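Local coordinates for protein Cyp101j2 (Sphingobium yanoikuyae, PDB 5KYO) that binds a haem and, as a cytochrome P450 monooxygenase, probably hydroxylates 1,8-cineole, at residues A[55-59]-A[60-64]; A[273-276]-A[277-281]. All coordinates share one frame; numbering follows the deposited sequence.

Overall arrangement
Contact 1 (55-59 with 60-64) comes first along the chain and contact 2 (273-276 with 277-281) some two hundred residues later, yet their centres lie about 17 Å apart and their side chains meet. Contact 1 is the loop that runs into helix 59-69 and its first turn and a half, toward the periphery of the molecule. Contact 2 is the start of helix 273-288, deep in the fold and against the haem. Phe281, at the far end of contact 2, joins them: its CZ is 3.7 Å from CG of Phe59, and its ring packs edge-to-face with both Phe59 and His60. Aromatic packing thus ties the N-terminal part of the chain to the haem-lining helix.

Contact 1 of 2, residues A[55-59]-A[60-64]; sequences EGLDF and HQSWR
Phe59 sets the edge of its ring against the face of His60, with Phe59 CD1 over the middle of the imidazole and 3.4 Å from His60 ND1. The centroids of these two rings are 4.7 Å apart and their planes stand at 60°, an edge-to-face pair. Trp63, one turn on, lies alongside Phe59 and brings its pyrrole edge over one face of the phenyl, NE1 of Trp63 3.4 Å from CZ of Phe59; this pairing is oblique. With CG anti to the backbone N (chi1 -180°), the Phe59 ring turns its CD1 edge to His60 and one face to Trp63. The polar ends of these neighbours are engaged beyond the cluster, His60 NE2 with the carbonyl of Pro315 and Trp63 NE1 with OD1 of Asn415.

Just before the first turn, Asp58 is the N-cap of helix 59-69. Its OD2 accepts from Gln61 N at 2.9 Å, on the anti side and somewhat out of the carboxylate plane. Gln61 answers through OE1, which takes Asp58 N at 2.9 Å in the carbonyl plane and also rests 3.5 Å from CB of Leu57. These reciprocal bonds make a capping box. Asp58 O then receives Ser62 N in an almost straight bond (175°). A carboxylate at the helix N-terminus faces the positive end of the helix dipole, which would probably favour its charged form, while the box gives acceptors to two amides that have no preceding turn to bond.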
loop_
_atom_site.group_PDB
_atom_site.type_symbol
_atom_site.label_atom_id
_atom_site.label_comp_id
_atom_site.label_asym_id
_atom_site.label_seq_id
_atom_site.Cartn_x
_atom_site.Cartn_y
_atom_site.Cartn_z
ATOM N N GLU A 55 16.343 15.685 2.877
ATOM C CA GLU A 55 16.454 16.561 1.722
ATOM C C GLU A 55 17.926 16.680 1.351
ATOM O O GLU A 55 18.724 17.185 2.141
ATOM C CB GLU A 55 15.857 17.937 2.027
ATOM C CG GLU A 55 14.356 17.931 2.316
ATOM C CD GLU A 55 13.523 18.158 1.077
ATOM O OE1 GLU A 55 13.478 17.253 0.221
ATOM O OE2 GLU A 55 12.919 19.245 0.955
ATOM N N GLY A 56 18.295 16.219 0.160
ATOM C CA GLY A 56 17.358 15.689 -0.810
ATOM C C GLY A 56 17.888 14.444 -1.499
ATOM O O GLY A 56 18.425 14.506 -2.608
ATOM N N LEU A 57 17.759 13.311 -0.817
ATOM C CA LEU A 57 18.040 12.004 -1.400
ATOM C C LEU A 57 16.779 11.482 -2.082
ATOM O O LEU A 57 15.686 11.984 -1.827
ATOM C CB LEU A 57 18.500 11.014 -0.321
ATOM C CG LEU A 57 19.729 11.440 0.484
ATOM C CD1 LEU A 57 20.034 10.451 1.611
ATOM C CD2 LEU A 57 20.902 11.559 -0.451
ATOM N N ASP A 58 16.938 10.499 -2.961
ATOM C CA ASP A 58 15.798 9.764 -3.482
ATOM C C ASP A 58 15.298 8.803 -2.408
ATOM O O ASP A 58 16.095 8.234 -1.679
ATOM C CB ASP A 58 16.182 9.012 -4.760
ATOM C CG ASP A 58 15.206 7.908 -5.102
ATOM O OD1 ASP A 58 14.135 8.212 -5.673
ATOM O OD2 ASP A 58 15.504 6.733 -4.799
ATOM N N PHE A 59 13.980 8.626 -2.313
ATOM C CA PHE A 59 13.365 7.720 -1.332
ATOM C C PHE A 59 14.032 6.350 -1.291
ATOM O O PHE A 59 14.480 5.894 -0.238
ATOM C CB PHE A 59 11.866 7.544 -1.647
ATOM C CG PHE A 59 11.134 6.631 -0.693
ATOM C CD1 PHE A 59 11.125 5.257 -0.891
ATOM C CD2 PHE A 59 10.398 7.153 0.349
ATOM C CE1 PHE A 59 10.444 4.424 -0.044
ATOM C CE2 PHE A 59 9.705 6.324 1.207
ATOM C CZ PHE A 59 9.730 4.960 1.016
ATOM N N HIS A 60 14.095 5.675 -2.432
ATOM C CA HIS A 60 14.596 4.309 -2.416
ATOM C C HIS A 60 16.122 4.261 -2.220
ATOM O O HIS A 60 16.652 3.328 -1.601
ATOM C CB HIS A 60 14.134 3.591 -3.680
ATOM C CG HIS A 60 12.657 3.348 -3.693
ATOM N ND1 HIS A 60 11.743 4.312 -4.066
ATOM C CD2 HIS A 60 11.925 2.286 -3.272
ATOM C CE1 HIS A 60 10.518 3.839 -3.923
ATOM N NE2 HIS A 60 10.602 2.610 -3.444
ATOM N N GLN A 61 16.811 5.285 -2.717
ATOM C CA GLN A 61 18.250 5.412 -2.532
ATOM C C GLN A 61 18.585 5.526 -1.046
ATOM O O GLN A 61 19.443 4.818 -0.547
ATOM C CB GLN A 61 18.777 6.629 -3.305
ATOM C CG GLN A 61 20.171 7.091 -2.905
ATOM C CD GLN A 61 20.447 8.531 -3.326
ATOM O OE1 GLN A 61 19.569 9.391 -3.241
ATOM N NE2 GLN A 61 21.671 8.797 -3.783
ATOM N N SER A 62 17.884 6.425 -0.357
ATOM C CA SER A 62 17.964 6.579 1.094
ATOM C C SER A 62 17.918 5.241 1.838
ATOM O O SER A 62 18.760 4.959 2.721
ATOM C CB SER A 62 16.819 7.483 1.569
ATOM O OG SER A 62 16.880 7.724 2.961
ATOM N N TRP A 63 16.926 4.428 1.480
ATOM C CA TRP A 63 16.745 3.108 2.075
ATOM C C TRP A 63 17.937 2.209 1.782
ATOM O O TRP A 63 18.388 1.467 2.645
ATOM C CB TRP A 63 15.461 2.442 1.557
ATOM C CG TRP A 63 14.207 2.827 2.285
ATOM C CD1 TRP A 63 13.477 3.972 2.121
ATOM C CD2 TRP A 63 13.526 2.060 3.281
ATOM N NE1 TRP A 63 12.394 3.965 2.966
ATOM C CE2 TRP A 63 12.403 2.798 3.685
ATOM C CE3 TRP A 63 13.764 0.819 3.872
ATOM C CZ2 TRP A 63 11.516 2.337 4.660
ATOM C CZ3 TRP A 63 12.886 0.363 4.843
ATOM C CH2 TRP A 63 11.778 1.119 5.226
ATOM N N ARG A 64 18.453 2.278 0.559
ATOM C CA ARG A 64 19.585 1.448 0.182
ATOM C C ARG A 64 20.831 1.804 1.004
ATOM O O ARG A 64 21.628 0.927 1.345
ATOM C CB ARG A 64 19.870 1.584 -1.316
ATOM C CG ARG A 64 18.914 0.785 -2.199
ATOM C CD ARG A 64 19.045 1.185 -3.656
ATOM N NE ARG A 64 20.422 1.084 -4.128
ATOM C CZ ARG A 64 20.997 -0.045 -4.532
ATOM N NH1 ARG A 64 20.316 -1.182 -4.513
ATOM N NH2 ARG A 64 22.256 -0.040 -4.953
#

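Contact 2 of 2, residues A[273-276]-A[277-281]. With HEM (protoporphyrin IX containing Fe), chain G.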
loop_
_atom_site.group_PDB
_atom_site.type_symbol
_atom_site.label_atom_id
_atom_site.label_comp_id
_atom_site.label_asym_id
_atom_site.label_seq_id
_atom_site.Cartn_x
_atom_site.Cartn_y
_atom_site.Cartn_z
ATOM N N ASP A 273 -4.157 5.024 0.504
ATOM C CA ASP A 273 -2.806 5.625 0.455
ATOM C C ASP A 273 -1.832 4.845 -0.442
ATOM O O ASP A 273 -0.983 5.462 -1.099
ATOM C CB ASP A 273 -2.222 5.758 1.868
ATOM C CG ASP A 273 -2.871 6.879 2.667
ATOM O OD1 ASP A 273 -3.694 7.629 2.096
ATOM O OD2 ASP A 273 -2.560 7.010 3.872
ATOM N N THR A 274 -1.934 3.511 -0.449
ATOM C CA THR A 274 -1.151 2.666 -1.367
ATOM C C THR A 274 -1.246 3.144 -2.831
ATOM O O THR A 274 -0.245 3.473 -3.462
ATOM C CB THR A 274 -1.595 1.161 -1.317
ATOM O OG1 THR A 274 -3.022 1.059 -1.430
ATOM C CG2 THR A 274 -1.148 0.459 -0.041
ATOM N N VAL A 275 -2.452 3.179 -3.372
ATOM C CA VAL A 275 -2.655 3.586 -4.770
ATOM C C VAL A 275 -2.274 5.053 -5.013
ATOM O O VAL A 275 -1.598 5.379 -6.019
ATOM C CB VAL A 275 -4.125 3.335 -5.182
ATOM C CG1 VAL A 275 -4.461 4.019 -6.504
ATOM C CG2 VAL A 275 -4.379 1.835 -5.243
ATOM N N VAL A 276 -2.662 5.939 -4.093
ATOM C CA VAL A 276 -2.341 7.358 -4.228
ATOM C C VAL A 276 -0.803 7.557 -4.243
ATOM O O VAL A 276 -0.254 8.273 -5.089
ATOM C CB VAL A 276 -2.964 8.205 -3.082
ATOM C CG1 VAL A 276 -2.361 9.610 -3.046
ATOM C CG2 VAL A 276 -4.492 8.309 -3.206
ATOM N N ASN A 277 -0.117 6.906 -3.305
ATOM C CA ASN A 277 1.336 7.038 -3.195
ATOM C C ASN A 277 2.042 6.373 -4.371
ATOM O O ASN A 277 3.023 6.911 -4.896
ATOM C CB ASN A 277 1.812 6.463 -1.867
ATOM C CG ASN A 277 1.410 7.326 -0.710
ATOM O OD1 ASN A 277 1.712 7.037 0.451
ATOM N ND2 ASN A 277 0.709 8.412 -1.019
ATOM N N MET A 278 1.523 5.228 -4.819
ATOM C CA MET A 278 2.127 4.557 -5.973
ATOM C C MET A 278 2.017 5.444 -7.205
ATOM O O MET A 278 2.985 5.616 -7.941
ATOM C CB MET A 278 1.468 3.198 -6.256
ATOM C CG MET A 278 2.004 2.476 -7.497
ATOM S SD MET A 278 3.791 2.080 -7.460
ATOM C CE MET A 278 3.820 0.864 -6.125
ATOM N N LEU A 279 0.833 5.998 -7.433
ATOM C CA LEU A 279 0.636 6.922 -8.557
ATOM C C LEU A 279 1.546 8.132 -8.441
ATOM O O LEU A 279 2.025 8.665 -9.460
ATOM C CB LEU A 279 -0.827 7.387 -8.653
ATOM C CG LEU A 279 -1.861 6.379 -9.123
ATOM C CD1 LEU A 279 -3.255 6.855 -8.738
ATOM C CD2 LEU A 279 -1.757 6.225 -10.642
ATOM N N GLY A 280 1.775 8.583 -7.211
ATOM C CA GLY A 280 2.711 9.671 -6.983
ATOM C C GLY A 280 4.115 9.356 -7.449
ATOM O O GLY A 280 4.730 10.172 -8.134
ATOM N N PHE A 281 4.645 8.190 -7.066
ATOM C CA PHE A 281 5.989 7.799 -7.495
ATOM C C PHE A 281 6.044 7.611 -9.010
ATOM O O PHE A 281 7.001 8.023 -9.655
ATOM C CB PHE A 281 6.437 6.514 -6.805
ATOM C CG PHE A 281 7.039 6.725 -5.437
ATOM C CD1 PHE A 281 8.351 7.164 -5.293
ATOM C CD2 PHE A 281 6.311 6.412 -4.287
ATOM C CE1 PHE A 281 8.920 7.329 -4.031
ATOM C CE2 PHE A 281 6.869 6.579 -3.019
ATOM C CZ PHE A 281 8.183 7.036 -2.892
HETATM C CHA HEM G . -2.500 -6.296 1.815
HETATM C CHB HEM G . 0.330 -3.325 -0.782
HETATM C CHC HEM G . -3.591 -1.856 -3.302
HETATM C CHD HEM G . -6.437 -4.076 -0.097
HETATM C C1A HEM G . -1.372 -5.693 1.312
HETATM C C2A HEM G . 0.012 -5.969 1.680
HETATM C C3A HEM G . 0.790 -5.127 0.965
HETATM C C4A HEM G . -0.063 -4.309 0.116
HETATM C CMA HEM G . 2.337 -5.068 1.009
HETATM C CAA HEM G . 0.538 -7.023 2.696
HETATM C CBA HEM G . 0.452 -6.537 4.140
HETATM C CGA HEM G . 1.076 -7.549 5.072
HETATM O O1A HEM G . 2.302 -7.828 4.945
HETATM O O2A HEM G . 0.359 -8.079 5.961
HETATM C C1B HEM G . -0.485 -2.711 -1.726
HETATM C C2B HEM G . -0.044 -1.862 -2.830
HETATM C C3B HEM G . -1.134 -1.454 -3.513
HETATM C C4B HEM G . -2.290 -2.031 -2.872
HETATM C CMB HEM G . 1.424 -1.488 -3.157
HETATM C CAB HEM G . -1.258 -0.548 -4.773
HETATM C CBB HEM G . -0.247 -0.074 -5.506
HETATM C C1C HEM G . -4.702 -2.359 -2.674
HETATM C C2C HEM G . -6.072 -2.226 -3.131
HETATM C C3C HEM G . -6.859 -2.832 -2.230
HETATM C C4C HEM G . -6.005 -3.383 -1.195
HETATM C CMC HEM G . -6.463 -1.473 -4.420
HETATM C CAC HEM G . -8.386 -3.008 -2.191
HETATM C CBC HEM G . -9.229 -2.701 -3.180
HETATM C C1D HEM G . -5.658 -4.846 0.737
HETATM C C2D HEM G . -6.145 -5.624 1.864
HETATM C C3D HEM G . -4.920 -6.311 2.422
HETATM C C4D HEM G . -3.804 -5.888 1.618
HETATM C CMD HEM G . -7.574 -5.816 2.442
HETATM C CAD HEM G . -4.898 -7.256 3.643
HETATM C CBD HEM G . -4.751 -8.715 3.208
HETATM C CGD HEM G . -4.735 -9.588 4.450
HETATM O O1D HEM G . -5.482 -10.597 4.516
HETATM O O2D HEM G . -3.974 -9.243 5.390
HETATM N NA HEM G . -1.370 -4.680 0.354
HETATM N NB HEM G . -1.862 -2.779 -1.794
HETATM N NC HEM G . -4.695 -3.078 -1.501
HETATM N ND HEM G . -4.285 -5.022 0.640
HETATM FE FE HEM G . -3.035 -4.029 -0.677
#
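Asn277 N donates to Asp273 O at 2.8 Å, and CB of Asn277 packs against the same oxygen at 3.1 Å. The Asn277 side chain leaves beside its own backbone N (chi1 -71°), which folds it back along the preceding turn; it also packs on Val418 and on Ser420 of strand 420-421. An alanine in place of Asn277 would keep the main-chain bond but would probably open a gap beside Val418 and Ser420.

Met278 N repeats the pattern on Thr274 O, also at 2.8 Å. Here the side chains turn to the haem: CB of Thr274 lies 3.4 Å from C3B of the porphyrin, Met278 CB comes within 3.8 Å of CBB of the vinyl group, and Val275 CG2 lies 4.0 Å from CAB of the same vinyl. The other branch of Val275, CG1, runs side by side with Leu279 and meets its CD1 at 3.8 Å, while Leu279 packs on Met389 and Val392 of helix 382-399. Thr274 OG1 is hydrogen-bonded to Gly270 O, across the break between helices 257-270 and 273-288. Gly270 with the acid-alcohol pair Asp273-Thr274 fits the (Ala/Gly)-Gly-X-(Asp/Glu)-Thr motif, consistent with the distorted, oxygen-binding stretch of the distal helix in other cytochromes P450.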